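Local coordinates for protein beta-1,3-xylanase (Alcaligenes sp., PDB 2COV) that binds beta-1,3-xylan as the family 31 carbohydrate-binding module of the enzyme, at residues Q10-F15 with Y26-G31; V18-I23 with A61-D66; G35-C40 with G53-T58; Y67-K72 with L84-T89. All coordinates share one frame; numbering follows the deposited sequence.

Interaction 1: Q10-F15 with Y26-G31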
loop_
_atom_site.group_PDB
_atom_site.type_symbol
_atom_site.label_atom_id
_atom_site.label_comp_id
_atom_site.label_asym_id
_atom_site.label_seq_id
_atom_site.Cartn_x
_atom_site.Cartn_y
_atom_site.Cartn_z
ATOM N N GLN A 10 9.650 26.929 6.701
ATOM C CA GLN A 10 10.367 26.896 5.446
ATOM C C GLN A 10 9.952 25.796 4.469
ATOM O O GLN A 10 9.997 25.955 3.233
ATOM C CB GLN A 10 11.869 26.804 5.760
ATOM C CG GLN A 10 12.377 28.156 6.279
ATOM C CD GLN A 10 13.766 28.189 6.760
ATOM O OE1 GLN A 10 14.524 27.202 6.698
ATOM N NE2 GLN A 10 14.106 29.338 7.366
ATOM N N ASP A 11 9.665 24.644 5.003
ATOM C CA ASP A 11 9.434 23.486 4.182
ATOM C C ASP A 11 8.161 23.619 3.383
ATOM O O ASP A 11 7.175 24.162 3.829
ATOM C CB ASP A 11 9.327 22.218 5.069
ATOM C CG ASP A 11 10.676 21.691 5.596
ATOM O OD1 ASP A 11 10.587 20.711 6.332
ATOM O OD2 ASP A 11 11.781 22.218 5.305
ATOM N N ASP A 12 8.273 23.142 2.169
ATOM C CA ASP A 12 7.143 23.120 1.238
ATOM C C ASP A 12 5.996 22.223 1.664
ATOM O O ASP A 12 4.876 22.483 1.258
ATOM C CB ASP A 12 7.656 22.658 -0.109
ATOM C CG ASP A 12 8.485 23.702 -0.854
ATOM O OD1 ASP A 12 8.277 24.914 -0.652
ATOM O OD2 ASP A 12 9.251 23.229 -1.704
ATOM N N PHE A 13 6.250 21.214 2.462
ATOM C CA PHE A 13 5.267 20.285 2.989
ATOM C C PHE A 13 5.089 20.634 4.449
ATOM O O PHE A 13 6.024 20.456 5.236
ATOM C CB PHE A 13 5.818 18.863 2.824
ATOM C CG PHE A 13 4.838 17.760 3.116
ATOM C CD1 PHE A 13 5.310 16.459 3.245
ATOM C CD2 PHE A 13 3.473 17.966 3.308
ATOM C CE1 PHE A 13 4.498 15.408 3.508
ATOM C CE2 PHE A 13 2.628 16.909 3.549
ATOM C CZ PHE A 13 3.149 15.640 3.655
ATOM N N ASN A 14 3.964 21.221 4.827
ATOM C CA ASN A 14 3.886 21.793 6.161
ATOM C C ASN A 14 2.420 21.966 6.579
ATOM O O ASN A 14 1.502 21.433 5.978
ATOM C CB ASN A 14 4.678 23.110 6.118
ATOM C CG ASN A 14 5.476 23.424 7.318
ATOM O OD1 ASN A 14 6.575 24.069 7.116
ATOM N ND2 ASN A 14 5.074 23.042 8.445
ATOM N N PHE A 15 2.247 22.664 7.694
ATOM C CA PHE A 15 0.912 22.951 8.231
ATOM C C PHE A 15 0.829 24.323 8.823
ATOM O O PHE A 15 1.826 24.921 9.213
ATOM C CB PHE A 15 0.476 21.918 9.253
ATOM C CG PHE A 15 1.231 22.024 10.535
ATOM C CD1 PHE A 15 2.432 21.402 10.714
ATOM C CD2 PHE A 15 0.733 22.810 11.596
ATOM C CE1 PHE A 15 3.151 21.528 11.912
ATOM C CE2 PHE A 15 1.464 22.949 12.774
ATOM C CZ PHE A 15 2.635 22.271 12.978
ATOM N N TYR A 26 -0.722 21.458 4.068
ATOM C CA TYR A 26 -0.495 21.904 2.702
ATOM C C TYR A 26 0.835 21.432 2.147
ATOM O O TYR A 26 1.758 21.059 2.830
ATOM C CB TYR A 26 -0.571 23.421 2.619
ATOM C CG TYR A 26 0.554 24.167 3.341
ATOM C CD1 TYR A 26 1.761 24.417 2.721
ATOM C CD2 TYR A 26 0.383 24.671 4.637
ATOM C CE1 TYR A 26 2.780 25.105 3.367
ATOM C CE2 TYR A 26 1.386 25.354 5.256
ATOM C CZ TYR A 26 2.583 25.567 4.655
ATOM O OH TYR A 26 3.584 26.294 5.307
ATOM N N HIS A 27 0.880 21.429 0.807
ATOM C CA HIS A 27 2.092 21.244 0.070
ATOM C C HIS A 27 2.165 22.331 -1.021
ATOM O O HIS A 27 1.289 22.429 -1.870
ATOM C CB HIS A 27 2.235 19.880 -0.594
ATOM C CG HIS A 27 3.666 19.500 -0.875
ATOM N ND1 HIS A 27 4.501 20.278 -1.658
ATOM C CD2 HIS A 27 4.447 18.516 -0.348
ATOM C CE1 HIS A 27 5.724 19.737 -1.639
ATOM N NE2 HIS A 27 5.724 18.656 -0.854
ATOM N N VAL A 28 3.217 23.130 -0.997
ATOM C CA VAL A 28 3.486 24.102 -2.041
ATOM C C VAL A 28 3.591 23.387 -3.397
ATOM O O VAL A 28 4.119 22.294 -3.521
ATOM C CB VAL A 28 4.786 24.883 -1.725
ATOM C CG1 VAL A 28 5.185 25.831 -2.859
ATOM C CG2 VAL A 28 4.559 25.689 -0.466
ATOM N N ASP A 29 3.052 24.023 -4.439
ATOM C CA ASP A 29 3.121 23.450 -5.815
ATOM C C ASP A 29 4.559 23.290 -6.265
ATOM O O ASP A 29 5.287 24.281 -6.322
ATOM C CB ASP A 29 2.365 24.415 -6.732
ATOM C CG ASP A 29 2.230 23.903 -8.121
ATOM O OD1 ASP A 29 2.500 22.705 -8.351
ATOM O OD2 ASP A 29 1.786 24.715 -8.952
ATOM N N LYS A 30 4.959 22.098 -6.666
ATOM C CA LYS A 30 6.306 21.807 -7.221
ATOM C C LYS A 30 6.230 21.399 -8.682
ATOM O O LYS A 30 7.208 20.916 -9.259
ATOM C CB LYS A 30 6.968 20.688 -6.439
ATOM C CG LYS A 30 7.147 20.959 -4.954
ATOM C CD LYS A 30 7.712 22.289 -4.670
ATOM C CE LYS A 30 9.069 22.466 -5.222
ATOM N NZ LYS A 30 9.810 23.575 -4.518
ATOM N N GLY A 31 5.074 21.590 -9.309
ATOM C CA GLY A 31 5.024 21.492 -10.771
ATOM C C GLY A 31 4.395 20.273 -11.347
ATOM O O GLY A 31 4.327 20.119 -12.559
HETATM O O HOH W 1 5.938 26.526 4.076
#
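Asp12 and Tyr26 bury the most surface where residues 10-15 meet residues 26-31, followed by His27. The segments pair as the two strands of an antiparallel beta hairpin. Asp12 uses both backbone and side chain. Its O accepts from Val28 N at 2.9 Å, and the same O lies over one face of the His27 imidazole, toward the rim. Its carboxylate holds Lys30 in a salt bridge, OD2 to NZ 2.9 Å. The lysine nitrogen comes from the syn side, 30° out of the carboxylate plane. The Lys30 chain is bent at chi2 and chi3 and crosses the aspartate at about a right angle. The other oxygen, Asp12 OD1, rests on Val28 CB at 3.7 Å.

The Tyr26 ring runs alongside the Asn14 side chain, pointing the same way. Tyr26 CG sits between the backbone N and the carbonyl carbon (chi1 67°), and the ring atom CZ reaches Asn14 CB at 3.5 Å. Asn14 O lies over one face of this ring. A water in the ring plane links Tyr26 OH to Asp11 O, 2.7 Å from each. The two backbones bond reciprocally between Asn14 and Tyr26.

His27 CD2 touches Phe13 CB at 3.5 Å. Their rings are near parallel (28°) but slid apart, with little overlap. His27 ND1 is tied to Val28 O at 2.8 Å, a bond in the ring plane that fixes the imidazole's rotation.

Phe13 packs on Leu69 and Phe71 of strand 66-75 and Leu84 of strand 80-89. On the other side of strand 22-28 lies strand 54-60, where Phe55 bonds to the His27 backbone.

Interaction 2: V18-I23 with A61-D66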
loop_
_atom_site.group_PDB
_atom_site.type_symbol
_atom_site.label_atom_id
_atom_site.label_comp_id
_atom_site.label_asym_id
_atom_site.label_seq_id
_atom_site.Cartn_x
_atom_site.Cartn_y
_atom_site.Cartn_z
ATOM N N VAL A 18 -4.948 26.851 12.391
ATOM C CA VAL A 18 -6.168 27.613 11.995
ATOM C C VAL A 18 -6.870 28.057 13.263
ATOM O O VAL A 18 -7.181 29.247 13.415
ATOM C CB VAL A 18 -7.079 26.791 11.081
ATOM C CG1 VAL A 18 -8.344 27.555 10.732
ATOM C CG2 VAL A 18 -6.354 26.389 9.788
ATOM N N SER A 19 -7.134 27.090 14.143
ATOM C CA SER A 19 -7.674 27.409 15.475
ATOM C C SER A 19 -7.267 26.278 16.367
ATOM O O SER A 19 -6.656 25.322 15.915
ATOM C CB SER A 19 -9.175 27.542 15.412
ATOM O OG SER A 19 -9.792 26.291 15.184
ATOM N N ASP A 20 -7.640 26.337 17.634
ATOM C CA ASP A 20 -7.223 25.317 18.552
ATOM C C ASP A 20 -7.754 23.937 18.156
ATOM O O ASP A 20 -7.135 22.957 18.590
ATOM C CB ASP A 20 -7.762 25.620 19.952
ATOM C CG ASP A 20 -6.964 26.647 20.693
ATOM O OD1 ASP A 20 -5.988 27.259 20.140
ATOM O OD2 ASP A 20 -7.338 26.817 21.902
ATOM N N GLN A 21 -8.778 23.801 17.324
ATOM C CA GLN A 21 -9.163 22.439 16.956
ATOM C C GLN A 21 -9.072 22.199 15.445
ATOM O O GLN A 21 -9.649 21.267 14.985
ATOM C CB GLN A 21 -10.523 22.054 17.451
ATOM C CG GLN A 21 -11.571 22.946 16.771
ATOM C CD GLN A 21 -11.908 24.081 17.665
ATOM O OE1 GLN A 21 -11.629 25.253 17.327
ATOM N NE2 GLN A 21 -12.444 23.747 18.874
ATOM N N GLU A 22 -8.356 23.039 14.709
ATOM C CA GLU A 22 -8.236 22.865 13.253
ATOM C C GLU A 22 -6.799 23.151 12.774
ATOM O O GLU A 22 -6.189 24.174 13.092
ATOM C CB GLU A 22 -9.204 23.785 12.482
ATOM C CG GLU A 22 -10.689 23.247 12.412
ATOM C CD GLU A 22 -11.525 23.921 11.346
ATOM O OE1 GLU A 22 -12.578 23.275 11.030
ATOM O OE2 GLU A 22 -11.118 25.049 10.876
ATOM N N ILE A 23 -6.312 22.237 11.946
ATOM C CA ILE A 23 -4.996 22.301 11.301
ATOM C C ILE A 23 -5.222 22.338 9.794
ATOM O O ILE A 23 -6.080 21.638 9.314
ATOM C CB ILE A 23 -4.130 21.075 11.703
ATOM C CG1 ILE A 23 -2.695 21.225 11.197
ATOM C CG2 ILE A 23 -4.746 19.775 11.225
ATOM C CD1 ILE A 23 -1.821 20.080 11.630
ATOM N N ALA A 61 -8.032 18.693 14.710
ATOM C CA ALA A 61 -6.792 18.288 15.378
ATOM C C ALA A 61 -6.783 18.787 16.805
ATOM O O ALA A 61 -7.601 19.618 17.211
ATOM C CB ALA A 61 -5.571 18.810 14.632
ATOM N N VAL A 62 -5.795 18.337 17.565
ATOM C CA VAL A 62 -5.648 18.717 18.984
ATOM C C VAL A 62 -4.227 19.211 19.178
ATOM O O VAL A 62 -3.283 18.511 18.854
ATOM C CB VAL A 62 -5.919 17.529 19.888
ATOM C CG1 VAL A 62 -5.616 17.869 21.357
ATOM C CG2 VAL A 62 -7.323 17.091 19.716
ATOM N N LEU A 63 -4.065 20.418 19.667
ATOM C CA LEU A 63 -2.751 20.971 19.935
ATOM C C LEU A 63 -1.916 20.043 20.812
ATOM O O LEU A 63 -2.410 19.553 21.834
ATOM C CB LEU A 63 -2.838 22.350 20.584
ATOM C CG LEU A 63 -3.193 23.491 19.667
ATOM C CD1 LEU A 63 -3.632 24.674 20.549
ATOM C CD2 LEU A 63 -2.015 23.810 18.765
ATOM N N GLY A 64 -0.642 19.825 20.408
ATOM C CA GLY A 64 0.289 18.987 21.135
ATOM C C GLY A 64 0.256 17.548 20.775
ATOM O O GLY A 64 1.124 16.811 21.254
ATOM N N GLN A 65 -0.693 17.118 19.947
ATOM C CA GLN A 65 -0.719 15.761 19.463
ATOM C C GLN A 65 0.113 15.629 18.181
ATOM O O GLN A 65 0.412 16.614 17.524
ATOM C CB GLN A 65 -2.156 15.280 19.235
ATOM C CG GLN A 65 -2.904 15.164 20.550
ATOM C CD GLN A 65 -2.392 14.097 21.459
ATOM O OE1 GLN A 65 -1.982 14.373 22.633
ATOM N NE2 GLN A 65 -2.485 12.876 21.012
ATOM N N ASP A 66 0.613 14.415 17.988
ATOM C CA ASP A 66 1.471 14.091 16.852
ATOM C C ASP A 66 0.619 13.492 15.754
ATOM O O ASP A 66 -0.256 12.677 16.023
ATOM C CB ASP A 66 2.516 13.048 17.220
ATOM C CG ASP A 66 3.387 13.486 18.326
ATOM O OD1 ASP A 66 3.855 12.570 19.101
ATOM O OD2 ASP A 66 3.623 14.709 18.419
HETATM O O HOH W 2 -6.458 21.723 20.784
#
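Ala61 meets Gln21 and Ile23 where two turns of the sheet come together. Residues 18-23 are the tip of a beta hairpin. They form a type I turn from Ser19 to Glu22, with a classic bulge in which Val18 N and Ser19 N both bond to Glu22 O. Residues 61-66 join strands 54-60 and 66-75 through a type II turn.

Ala61 has the largest buried area of the contact. Its N donates to Gln21 O at 3.1 Å. The donor stands well above the carbonyl plane, 64° out of it. In return, Gln21 CA approaches Ala61 O at 3.2 Å in a CA-H...O contact. Ala61 CB packs on Ile23 CG2 at 3.6 Å. That branch of Ile23 faces the alanine because CG1 is anti to the backbone N (chi1 -172°), which leaves CG2 between the backbone N and the carbonyl carbon.

Val62 opens the type II turn, and its O accepts from Gln65 N. Its own N is bonded to Tyr67 OH.

Leu63 makes the second side-chain contact. CD1 touches Asp20 OD1 at 3.5 Å, an oxygen that is also bonded to Tyr17 OH. A water bridges the two backbones: it donates to Asp20 O at 2.6 Å and accepts from Leu63 N at 2.9 Å. Asp20 O and Leu63 N are 4.1 Å apart, too far for a direct bond, and the water fills the step between them.

Gly64 follows with a positive phi of 88°, which suits its place in the turn. Asp66 starts the next strand, its OD2 bonded to Thr89 OG1.

Interaction 3: G35-C40 with G53-T58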
loop_
_atom_site.group_PDB
_atom_site.type_symbol
_atom_site.label_atom_id
_atom_site.label_comp_id
_atom_site.label_asym_id
_atom_site.label_seq_id
_atom_site.Cartn_x
_atom_site.Cartn_y
_atom_site.Cartn_z
ATOM N N GLY A 35 -3.533 16.232 -11.857
ATOM C CA GLY A 35 -4.948 16.050 -12.206
ATOM C C GLY A 35 -5.831 15.721 -11.046
ATOM O O GLY A 35 -7.020 15.979 -11.066
ATOM N N TRP A 36 -5.258 15.053 -10.062
ATOM C CA TRP A 36 -5.870 14.836 -8.745
ATOM C C TRP A 36 -4.802 15.052 -7.674
ATOM O O TRP A 36 -3.585 15.026 -7.970
ATOM C CB TRP A 36 -6.557 13.446 -8.607
ATOM C CG TRP A 36 -5.626 12.291 -8.864
ATOM C CD1 TRP A 36 -5.470 11.616 -10.029
ATOM C CD2 TRP A 36 -4.649 11.700 -7.960
ATOM N NE1 TRP A 36 -4.527 10.677 -9.946
ATOM C CE2 TRP A 36 -3.993 10.697 -8.677
ATOM C CE3 TRP A 36 -4.315 11.929 -6.641
ATOM C CZ2 TRP A 36 -2.976 9.960 -8.114
ATOM C CZ3 TRP A 36 -3.303 11.174 -6.068
ATOM C CH2 TRP A 36 -2.606 10.234 -6.807
ATOM N N ASN A 37 -5.272 15.303 -6.435
ATOM C CA ASN A 37 -4.381 15.398 -5.270
ATOM C C ASN A 37 -5.156 15.113 -4.020
ATOM O O ASN A 37 -6.341 15.445 -3.935
ATOM C CB ASN A 37 -3.706 16.785 -5.197
ATOM C CG ASN A 37 -4.621 17.852 -4.614
ATOM O OD1 ASN A 37 -4.551 18.109 -3.416
ATOM N ND2 ASN A 37 -5.512 18.442 -5.449
ATOM N N TYR A 38 -4.484 14.542 -3.036
ATOM C CA TYR A 38 -5.061 14.339 -1.708
ATOM C C TYR A 38 -4.120 14.873 -0.654
ATOM O O TYR A 38 -2.927 14.661 -0.734
ATOM C CB TYR A 38 -5.373 12.879 -1.412
ATOM C CG TYR A 38 -6.523 12.321 -2.219
ATOM C CD1 TYR A 38 -6.326 11.792 -3.462
ATOM C CD2 TYR A 38 -7.809 12.352 -1.726
ATOM C CE1 TYR A 38 -7.384 11.366 -4.240
ATOM C CE2 TYR A 38 -8.865 11.919 -2.445
ATOM C CZ TYR A 38 -8.665 11.456 -3.711
ATOM O OH TYR A 38 -9.725 11.027 -4.480
ATOM N N VAL A 39 -4.731 15.516 0.330
ATOM C CA VAL A 39 -4.061 15.909 1.543
ATOM C C VAL A 39 -4.664 15.064 2.654
ATOM O O VAL A 39 -5.858 14.934 2.739
ATOM C CB VAL A 39 -4.317 17.411 1.765
ATOM C CG1 VAL A 39 -3.646 17.826 2.986
ATOM C CG2 VAL A 39 -3.845 18.247 0.557
ATOM N N CYS A 40 -3.816 14.548 3.544
ATOM C CA CYS A 40 -4.293 13.624 4.587
ATOM C C CYS A 40 -3.660 13.939 5.924
ATOM O O CYS A 40 -2.503 14.401 6.019
ATOM C CB CYS A 40 -3.945 12.162 4.272
ATOM S SG CYS A 40 -4.056 11.700 2.536
ATOM N N GLY A 53 -0.809 29.062 -4.481
ATOM C CA GLY A 53 0.446 28.394 -4.682
ATOM C C GLY A 53 0.643 27.070 -3.940
ATOM O O GLY A 53 1.715 26.504 -4.085
ATOM N N ALA A 54 -0.376 26.576 -3.242
ATOM C CA ALA A 54 -0.256 25.359 -2.476
ATOM C C ALA A 54 -1.561 24.594 -2.558
ATOM O O ALA A 54 -2.661 25.177 -2.624
ATOM C CB ALA A 54 0.075 25.680 -1.008
ATOM N N PHE A 55 -1.426 23.294 -2.425
ATOM C CA PHE A 55 -2.529 22.378 -2.256
ATOM C C PHE A 55 -2.836 22.270 -0.796
ATOM O O PHE A 55 -1.905 21.995 -0.046
ATOM C CB PHE A 55 -2.204 21.011 -2.829
ATOM C CG PHE A 55 -1.960 21.031 -4.337
ATOM C CD1 PHE A 55 -0.702 21.199 -4.831
ATOM C CD2 PHE A 55 -3.015 20.839 -5.198
ATOM C CE1 PHE A 55 -0.482 21.207 -6.209
ATOM C CE2 PHE A 55 -2.816 20.879 -6.595
ATOM C CZ PHE A 55 -1.548 21.038 -7.054
ATOM N N ARG A 56 -4.088 22.418 -0.352
ATOM C CA ARG A 56 -4.347 22.609 1.047
ATOM C C ARG A 56 -5.699 22.075 1.473
ATOM O O ARG A 56 -6.641 22.082 0.659
ATOM C CB ARG A 56 -4.206 24.022 1.419
ATOM C CG ARG A 56 -4.993 25.027 0.754
ATOM C CD ARG A 56 -4.296 26.643 1.061
ATOM N NE ARG A 56 -3.334 27.393 0.293
ATOM C CZ ARG A 56 -2.434 28.075 0.937
ATOM N NH1 ARG A 56 -1.548 28.768 0.310
ATOM N NH2 ARG A 56 -2.345 27.977 2.339
ATOM N N LYS A 57 -5.802 21.576 2.716
ATOM C CA LYS A 57 -7.055 21.169 3.276
ATOM C C LYS A 57 -6.974 21.258 4.796
ATOM O O LYS A 57 -5.900 21.114 5.358
ATOM C CB LYS A 57 -7.454 19.743 2.852
ATOM C CG LYS A 57 -8.997 19.477 2.816
ATOM C CD LYS A 57 -9.650 20.230 1.696
ATOM C CE LYS A 57 -11.170 19.991 1.723
ATOM N NZ LYS A 57 -11.956 20.927 0.986
ATOM N N THR A 58 -8.112 21.505 5.444
ATOM C CA THR A 58 -8.199 21.596 6.895
ATOM C C THR A 58 -8.879 20.379 7.509
ATOM O O THR A 58 -9.773 19.741 6.920
ATOM C CB THR A 58 -8.931 22.906 7.282
ATOM O OG1 THR A 58 -8.206 24.039 6.711
ATOM C CG2 THR A 58 -9.102 23.052 8.741
#
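The Asn37 amide meets the Phe55 ring obliquely, at CD2, in the closest contact between residues 35-40 and 53-58. With Asn37 CG between the backbone N and the carbonyl carbon (chi1 80°), that atom comes to 3.4 Å from Phe55 CD2. Asn37 ND2 is 3.5 Å from the same carbon. The amide and ring planes are 53° apart. The polar end is held from elsewhere: ND2 donates to Gly48 O on strand 44-51. An alanine here would remove the amide, and would probably leave a gap beside Phe55 CD2 and take from Gly48 O its side-chain donor.

The aliphatic contacts are looser. Val39 CB and Lys57 CB are 4.1 Å apart. Val39 CG2 stands 4.3 Å from Phe55 O. The Lys57 chain bends at chi2 and carries NZ off from Val39.

The backbones themselves do not pair. The strand axes come no nearer than 7.1 Å and run at 46° to each other. In the sheet order, strand 44-51 lies between strands 37-41 and 54-60. Val39 and Phe55 point inward past it, Val39 onto Val25 and Phe55 to the ring of Phe71. This inward packing fits an immunoglobulin-like beta sandwich, consistent with the E-set clan of this family.

Interaction 4: Y67-K72 with L84-T89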
loop_
_atom_site.group_PDB
_atom_site.type_symbol
_atom_site.label_atom_id
_atom_site.label_comp_id
_atom_site.label_asym_id
_atom_site.label_seq_id
_atom_site.Cartn_x
_atom_site.Cartn_y
_atom_site.Cartn_z
ATOM N N TYR A 67 0.891 13.853 14.499
ATOM C CA TYR A 67 0.125 13.435 13.352
ATOM C C TYR A 67 1.061 13.064 12.207
ATOM O O TYR A 67 2.104 13.689 12.020
ATOM C CB TYR A 67 -0.758 14.614 12.869
ATOM C CG TYR A 67 -1.850 14.966 13.857
ATOM C CD1 TYR A 67 -1.673 16.001 14.774
ATOM C CD2 TYR A 67 -3.017 14.228 13.912
ATOM C CE1 TYR A 67 -2.634 16.301 15.718
ATOM C CE2 TYR A 67 -4.015 14.536 14.864
ATOM C CZ TYR A 67 -3.778 15.557 15.781
ATOM O OH TYR A 67 -4.701 15.859 16.721
ATOM N N LYS A 68 0.587 12.150 11.383
ATOM C CA LYS A 68 1.234 11.883 10.087
ATOM C C LYS A 68 0.551 12.752 9.031
ATOM O O LYS A 68 -0.693 12.671 8.833
ATOM C CB LYS A 68 1.086 10.444 9.727
ATOM C CG LYS A 68 1.663 10.046 8.364
ATOM C CD LYS A 68 1.194 8.580 8.020
ATOM C CE LYS A 68 1.567 8.079 6.679
ATOM N NZ LYS A 68 0.940 6.694 6.577
ATOM N N LEU A 69 1.340 13.570 8.359
ATOM C CA LEU A 69 0.822 14.280 7.163
ATOM C C LEU A 69 1.101 13.457 5.945
ATOM O O LEU A 69 2.202 12.892 5.812
ATOM C CB LEU A 69 1.560 15.629 7.022
ATOM C CG LEU A 69 1.650 16.556 8.245
ATOM C CD1 LEU A 69 2.265 17.910 7.842
ATOM C CD2 LEU A 69 0.288 16.699 8.903
ATOM N N THR A 70 0.187 13.453 4.986
ATOM C CA THR A 70 0.474 12.836 3.685
ATOM C C THR A 70 -0.063 13.745 2.592
ATOM O O THR A 70 -1.098 14.374 2.706
ATOM C CB THR A 70 -0.256 11.485 3.528
ATOM O OG1 THR A 70 0.131 10.619 4.610
ATOM C CG2 THR A 70 0.007 10.771 2.227
ATOM N N PHE A 71 0.746 13.795 1.523
ATOM C CA PHE A 71 0.332 14.455 0.298
ATOM C C PHE A 71 0.518 13.473 -0.823
ATOM O O PHE A 71 1.593 12.867 -0.976
ATOM C CB PHE A 71 1.176 15.692 0.008
ATOM C CG PHE A 71 0.753 16.458 -1.219
ATOM C CD1 PHE A 71 -0.531 16.939 -1.323
ATOM C CD2 PHE A 71 1.565 16.674 -2.289
ATOM C CE1 PHE A 71 -0.993 17.597 -2.452
ATOM C CE2 PHE A 71 1.158 17.371 -3.412
ATOM C CZ PHE A 71 -0.103 17.800 -3.491
ATOM N N LYS A 72 -0.565 13.240 -1.546
ATOM C CA LYS A 72 -0.588 12.371 -2.709
ATOM C C LYS A 72 -0.949 13.172 -3.939
ATOM O O LYS A 72 -1.892 13.933 -3.909
ATOM C CB LYS A 72 -1.629 11.242 -2.562
ATOM C CG LYS A 72 -1.704 10.567 -1.250
ATOM C CD LYS A 72 -2.647 9.401 -1.242
ATOM C CE LYS A 72 -2.758 8.738 0.114
ATOM N NZ LYS A 72 -3.710 7.606 0.121
ATOM N N LEU A 84 4.036 11.583 -0.422
ATOM C CA LEU A 84 4.948 12.106 0.582
ATOM C C LEU A 84 4.348 12.001 1.968
ATOM O O LEU A 84 3.198 12.387 2.110
ATOM C CB LEU A 84 5.317 13.580 0.321
ATOM C CG LEU A 84 5.983 13.934 -0.989
ATOM C CD1 LEU A 84 4.921 14.254 -2.022
ATOM C CD2 LEU A 84 6.783 15.169 -0.891
ATOM N N ASP A 85 5.124 11.508 2.942
ATOM C CA ASP A 85 4.678 11.455 4.316
ATOM C C ASP A 85 5.635 12.192 5.200
ATOM O O ASP A 85 6.842 12.041 5.038
ATOM C CB ASP A 85 4.553 9.996 4.809
ATOM C CG ASP A 85 3.653 9.069 3.939
ATOM O OD1 ASP A 85 2.492 9.384 3.801
ATOM O OD2 ASP A 85 4.139 8.008 3.359
ATOM N N ARG A 86 5.123 12.884 6.217
ATOM C CA ARG A 86 6.004 13.388 7.304
ATOM C C ARG A 86 5.234 13.442 8.595
ATOM O O ARG A 86 4.065 13.817 8.600
ATOM C CB ARG A 86 6.572 14.712 6.926
ATOM C CG ARG A 86 5.662 15.894 6.991
ATOM C CD ARG A 86 6.382 17.269 6.727
ATOM N NE ARG A 86 7.301 17.541 7.859
ATOM C CZ ARG A 86 7.570 18.767 8.323
ATOM N NH1 ARG A 86 7.115 19.888 7.779
ATOM N NH2 ARG A 86 8.380 18.905 9.364
ATOM N N ASN A 87 5.907 13.208 9.701
ATOM C CA ASN A 87 5.286 13.347 11.036
ATOM C C ASN A 87 5.551 14.694 11.618
ATOM O O ASN A 87 6.673 15.233 11.524
ATOM C CB ASN A 87 5.850 12.292 12.007
ATOM C CG ASN A 87 5.565 10.884 11.626
ATOM O OD1 ASN A 87 4.644 10.603 10.876
ATOM N ND2 ASN A 87 6.380 9.957 12.207
ATOM N N ILE A 88 4.523 15.254 12.257
ATOM C CA ILE A 88 4.582 16.566 12.895
ATOM C C ILE A 88 3.871 16.528 14.259
ATOM O O ILE A 88 3.108 15.616 14.555
ATOM C CB ILE A 88 3.998 17.731 11.998
ATOM C CG1 ILE A 88 2.517 17.542 11.710
ATOM C CG2 ILE A 88 4.780 17.828 10.722
ATOM C CD1 ILE A 88 1.531 18.061 12.809
ATOM N N THR A 89 4.203 17.511 15.055
ATOM C CA THR A 89 3.415 17.858 16.245
ATOM C C THR A 89 2.608 19.122 15.988
ATOM O O THR A 89 3.155 20.089 15.499
ATOM C CB THR A 89 4.348 18.032 17.438
ATOM O OG1 THR A 89 5.076 16.816 17.673
ATOM C CG2 THR A 89 3.564 18.428 18.720
#
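Leu69 and Ile88 pack at about a right angle on the close-fitting face of this antiparallel hairpin. Leu69 CD2 meets Ile88 CG1 at 3.7 Å. Ile88 CG1 takes the crowded position between the backbone N and the carbonyl carbon (chi1 63°), and CG2 sits under the centre of the Arg86 guanidinium. Further along, Phe71 and Leu84 lie side by side, with Leu84 CD1 at the ring edge, 4.1 Å from Phe71 CD2. On this same face Arg86 NH1 reaches across to donate to Phe13 O on strand 13-19.

Six backbone bonds zip the strands together, two in each of the pairs Tyr67-Ile88, Leu69-Arg86 and Phe71-Leu84. Leu69 N to Arg86 O is the shortest, at 2.7 Å.

The opposite face is polar and more open, with point contacts rather than close apolar packing. Thr70 OG1 donates to Asp85 OD1 at 2.8 Å, nearly in line with the C-O bond. A valine here would replace the hydroxyl and is likely to leave Asp85 OD1 without this donor and its carboxylate freer to turn. Lys68 NZ is 4.2 Å from Asp85 OD1, beyond a salt bridge, and pairs instead with Asp43. Asn87 ND2 bonds to Cys45 O of the third subunit and Gln79 OE1 of the second.

The chemistry thus divides by face. One is mainly apolar, with Arg86 among it. The other mixes bonds within the chain, from Thr70 and Lys68, with bonds from Asn87 to other subunits.

How the interactions relate
From the N terminus, interaction 1 closes first, joining the open ends of the hairpin of strands 13-19 and 22-28. Interaction 2 starts near the tip of that hairpin and crosses interaction 1 along the chain; Phe15 packs on Ile23 between them. It closes a long loop by bringing the turn before strand 66-75 back to the hairpin tip. Interaction 3 falls within that loop and relates strands 37-41 and 54-60 of the same sheet. Interaction 4 comes last and closes the hairpin of strands 66-75 and 80-89. Backbone bonds join interaction 3 to its neighbours, strand 54-60 to 22-28 and strand 37-41 to 66-75. Interactions 1 and 4 bring strands 13-19 and 80-89, the first and last, together.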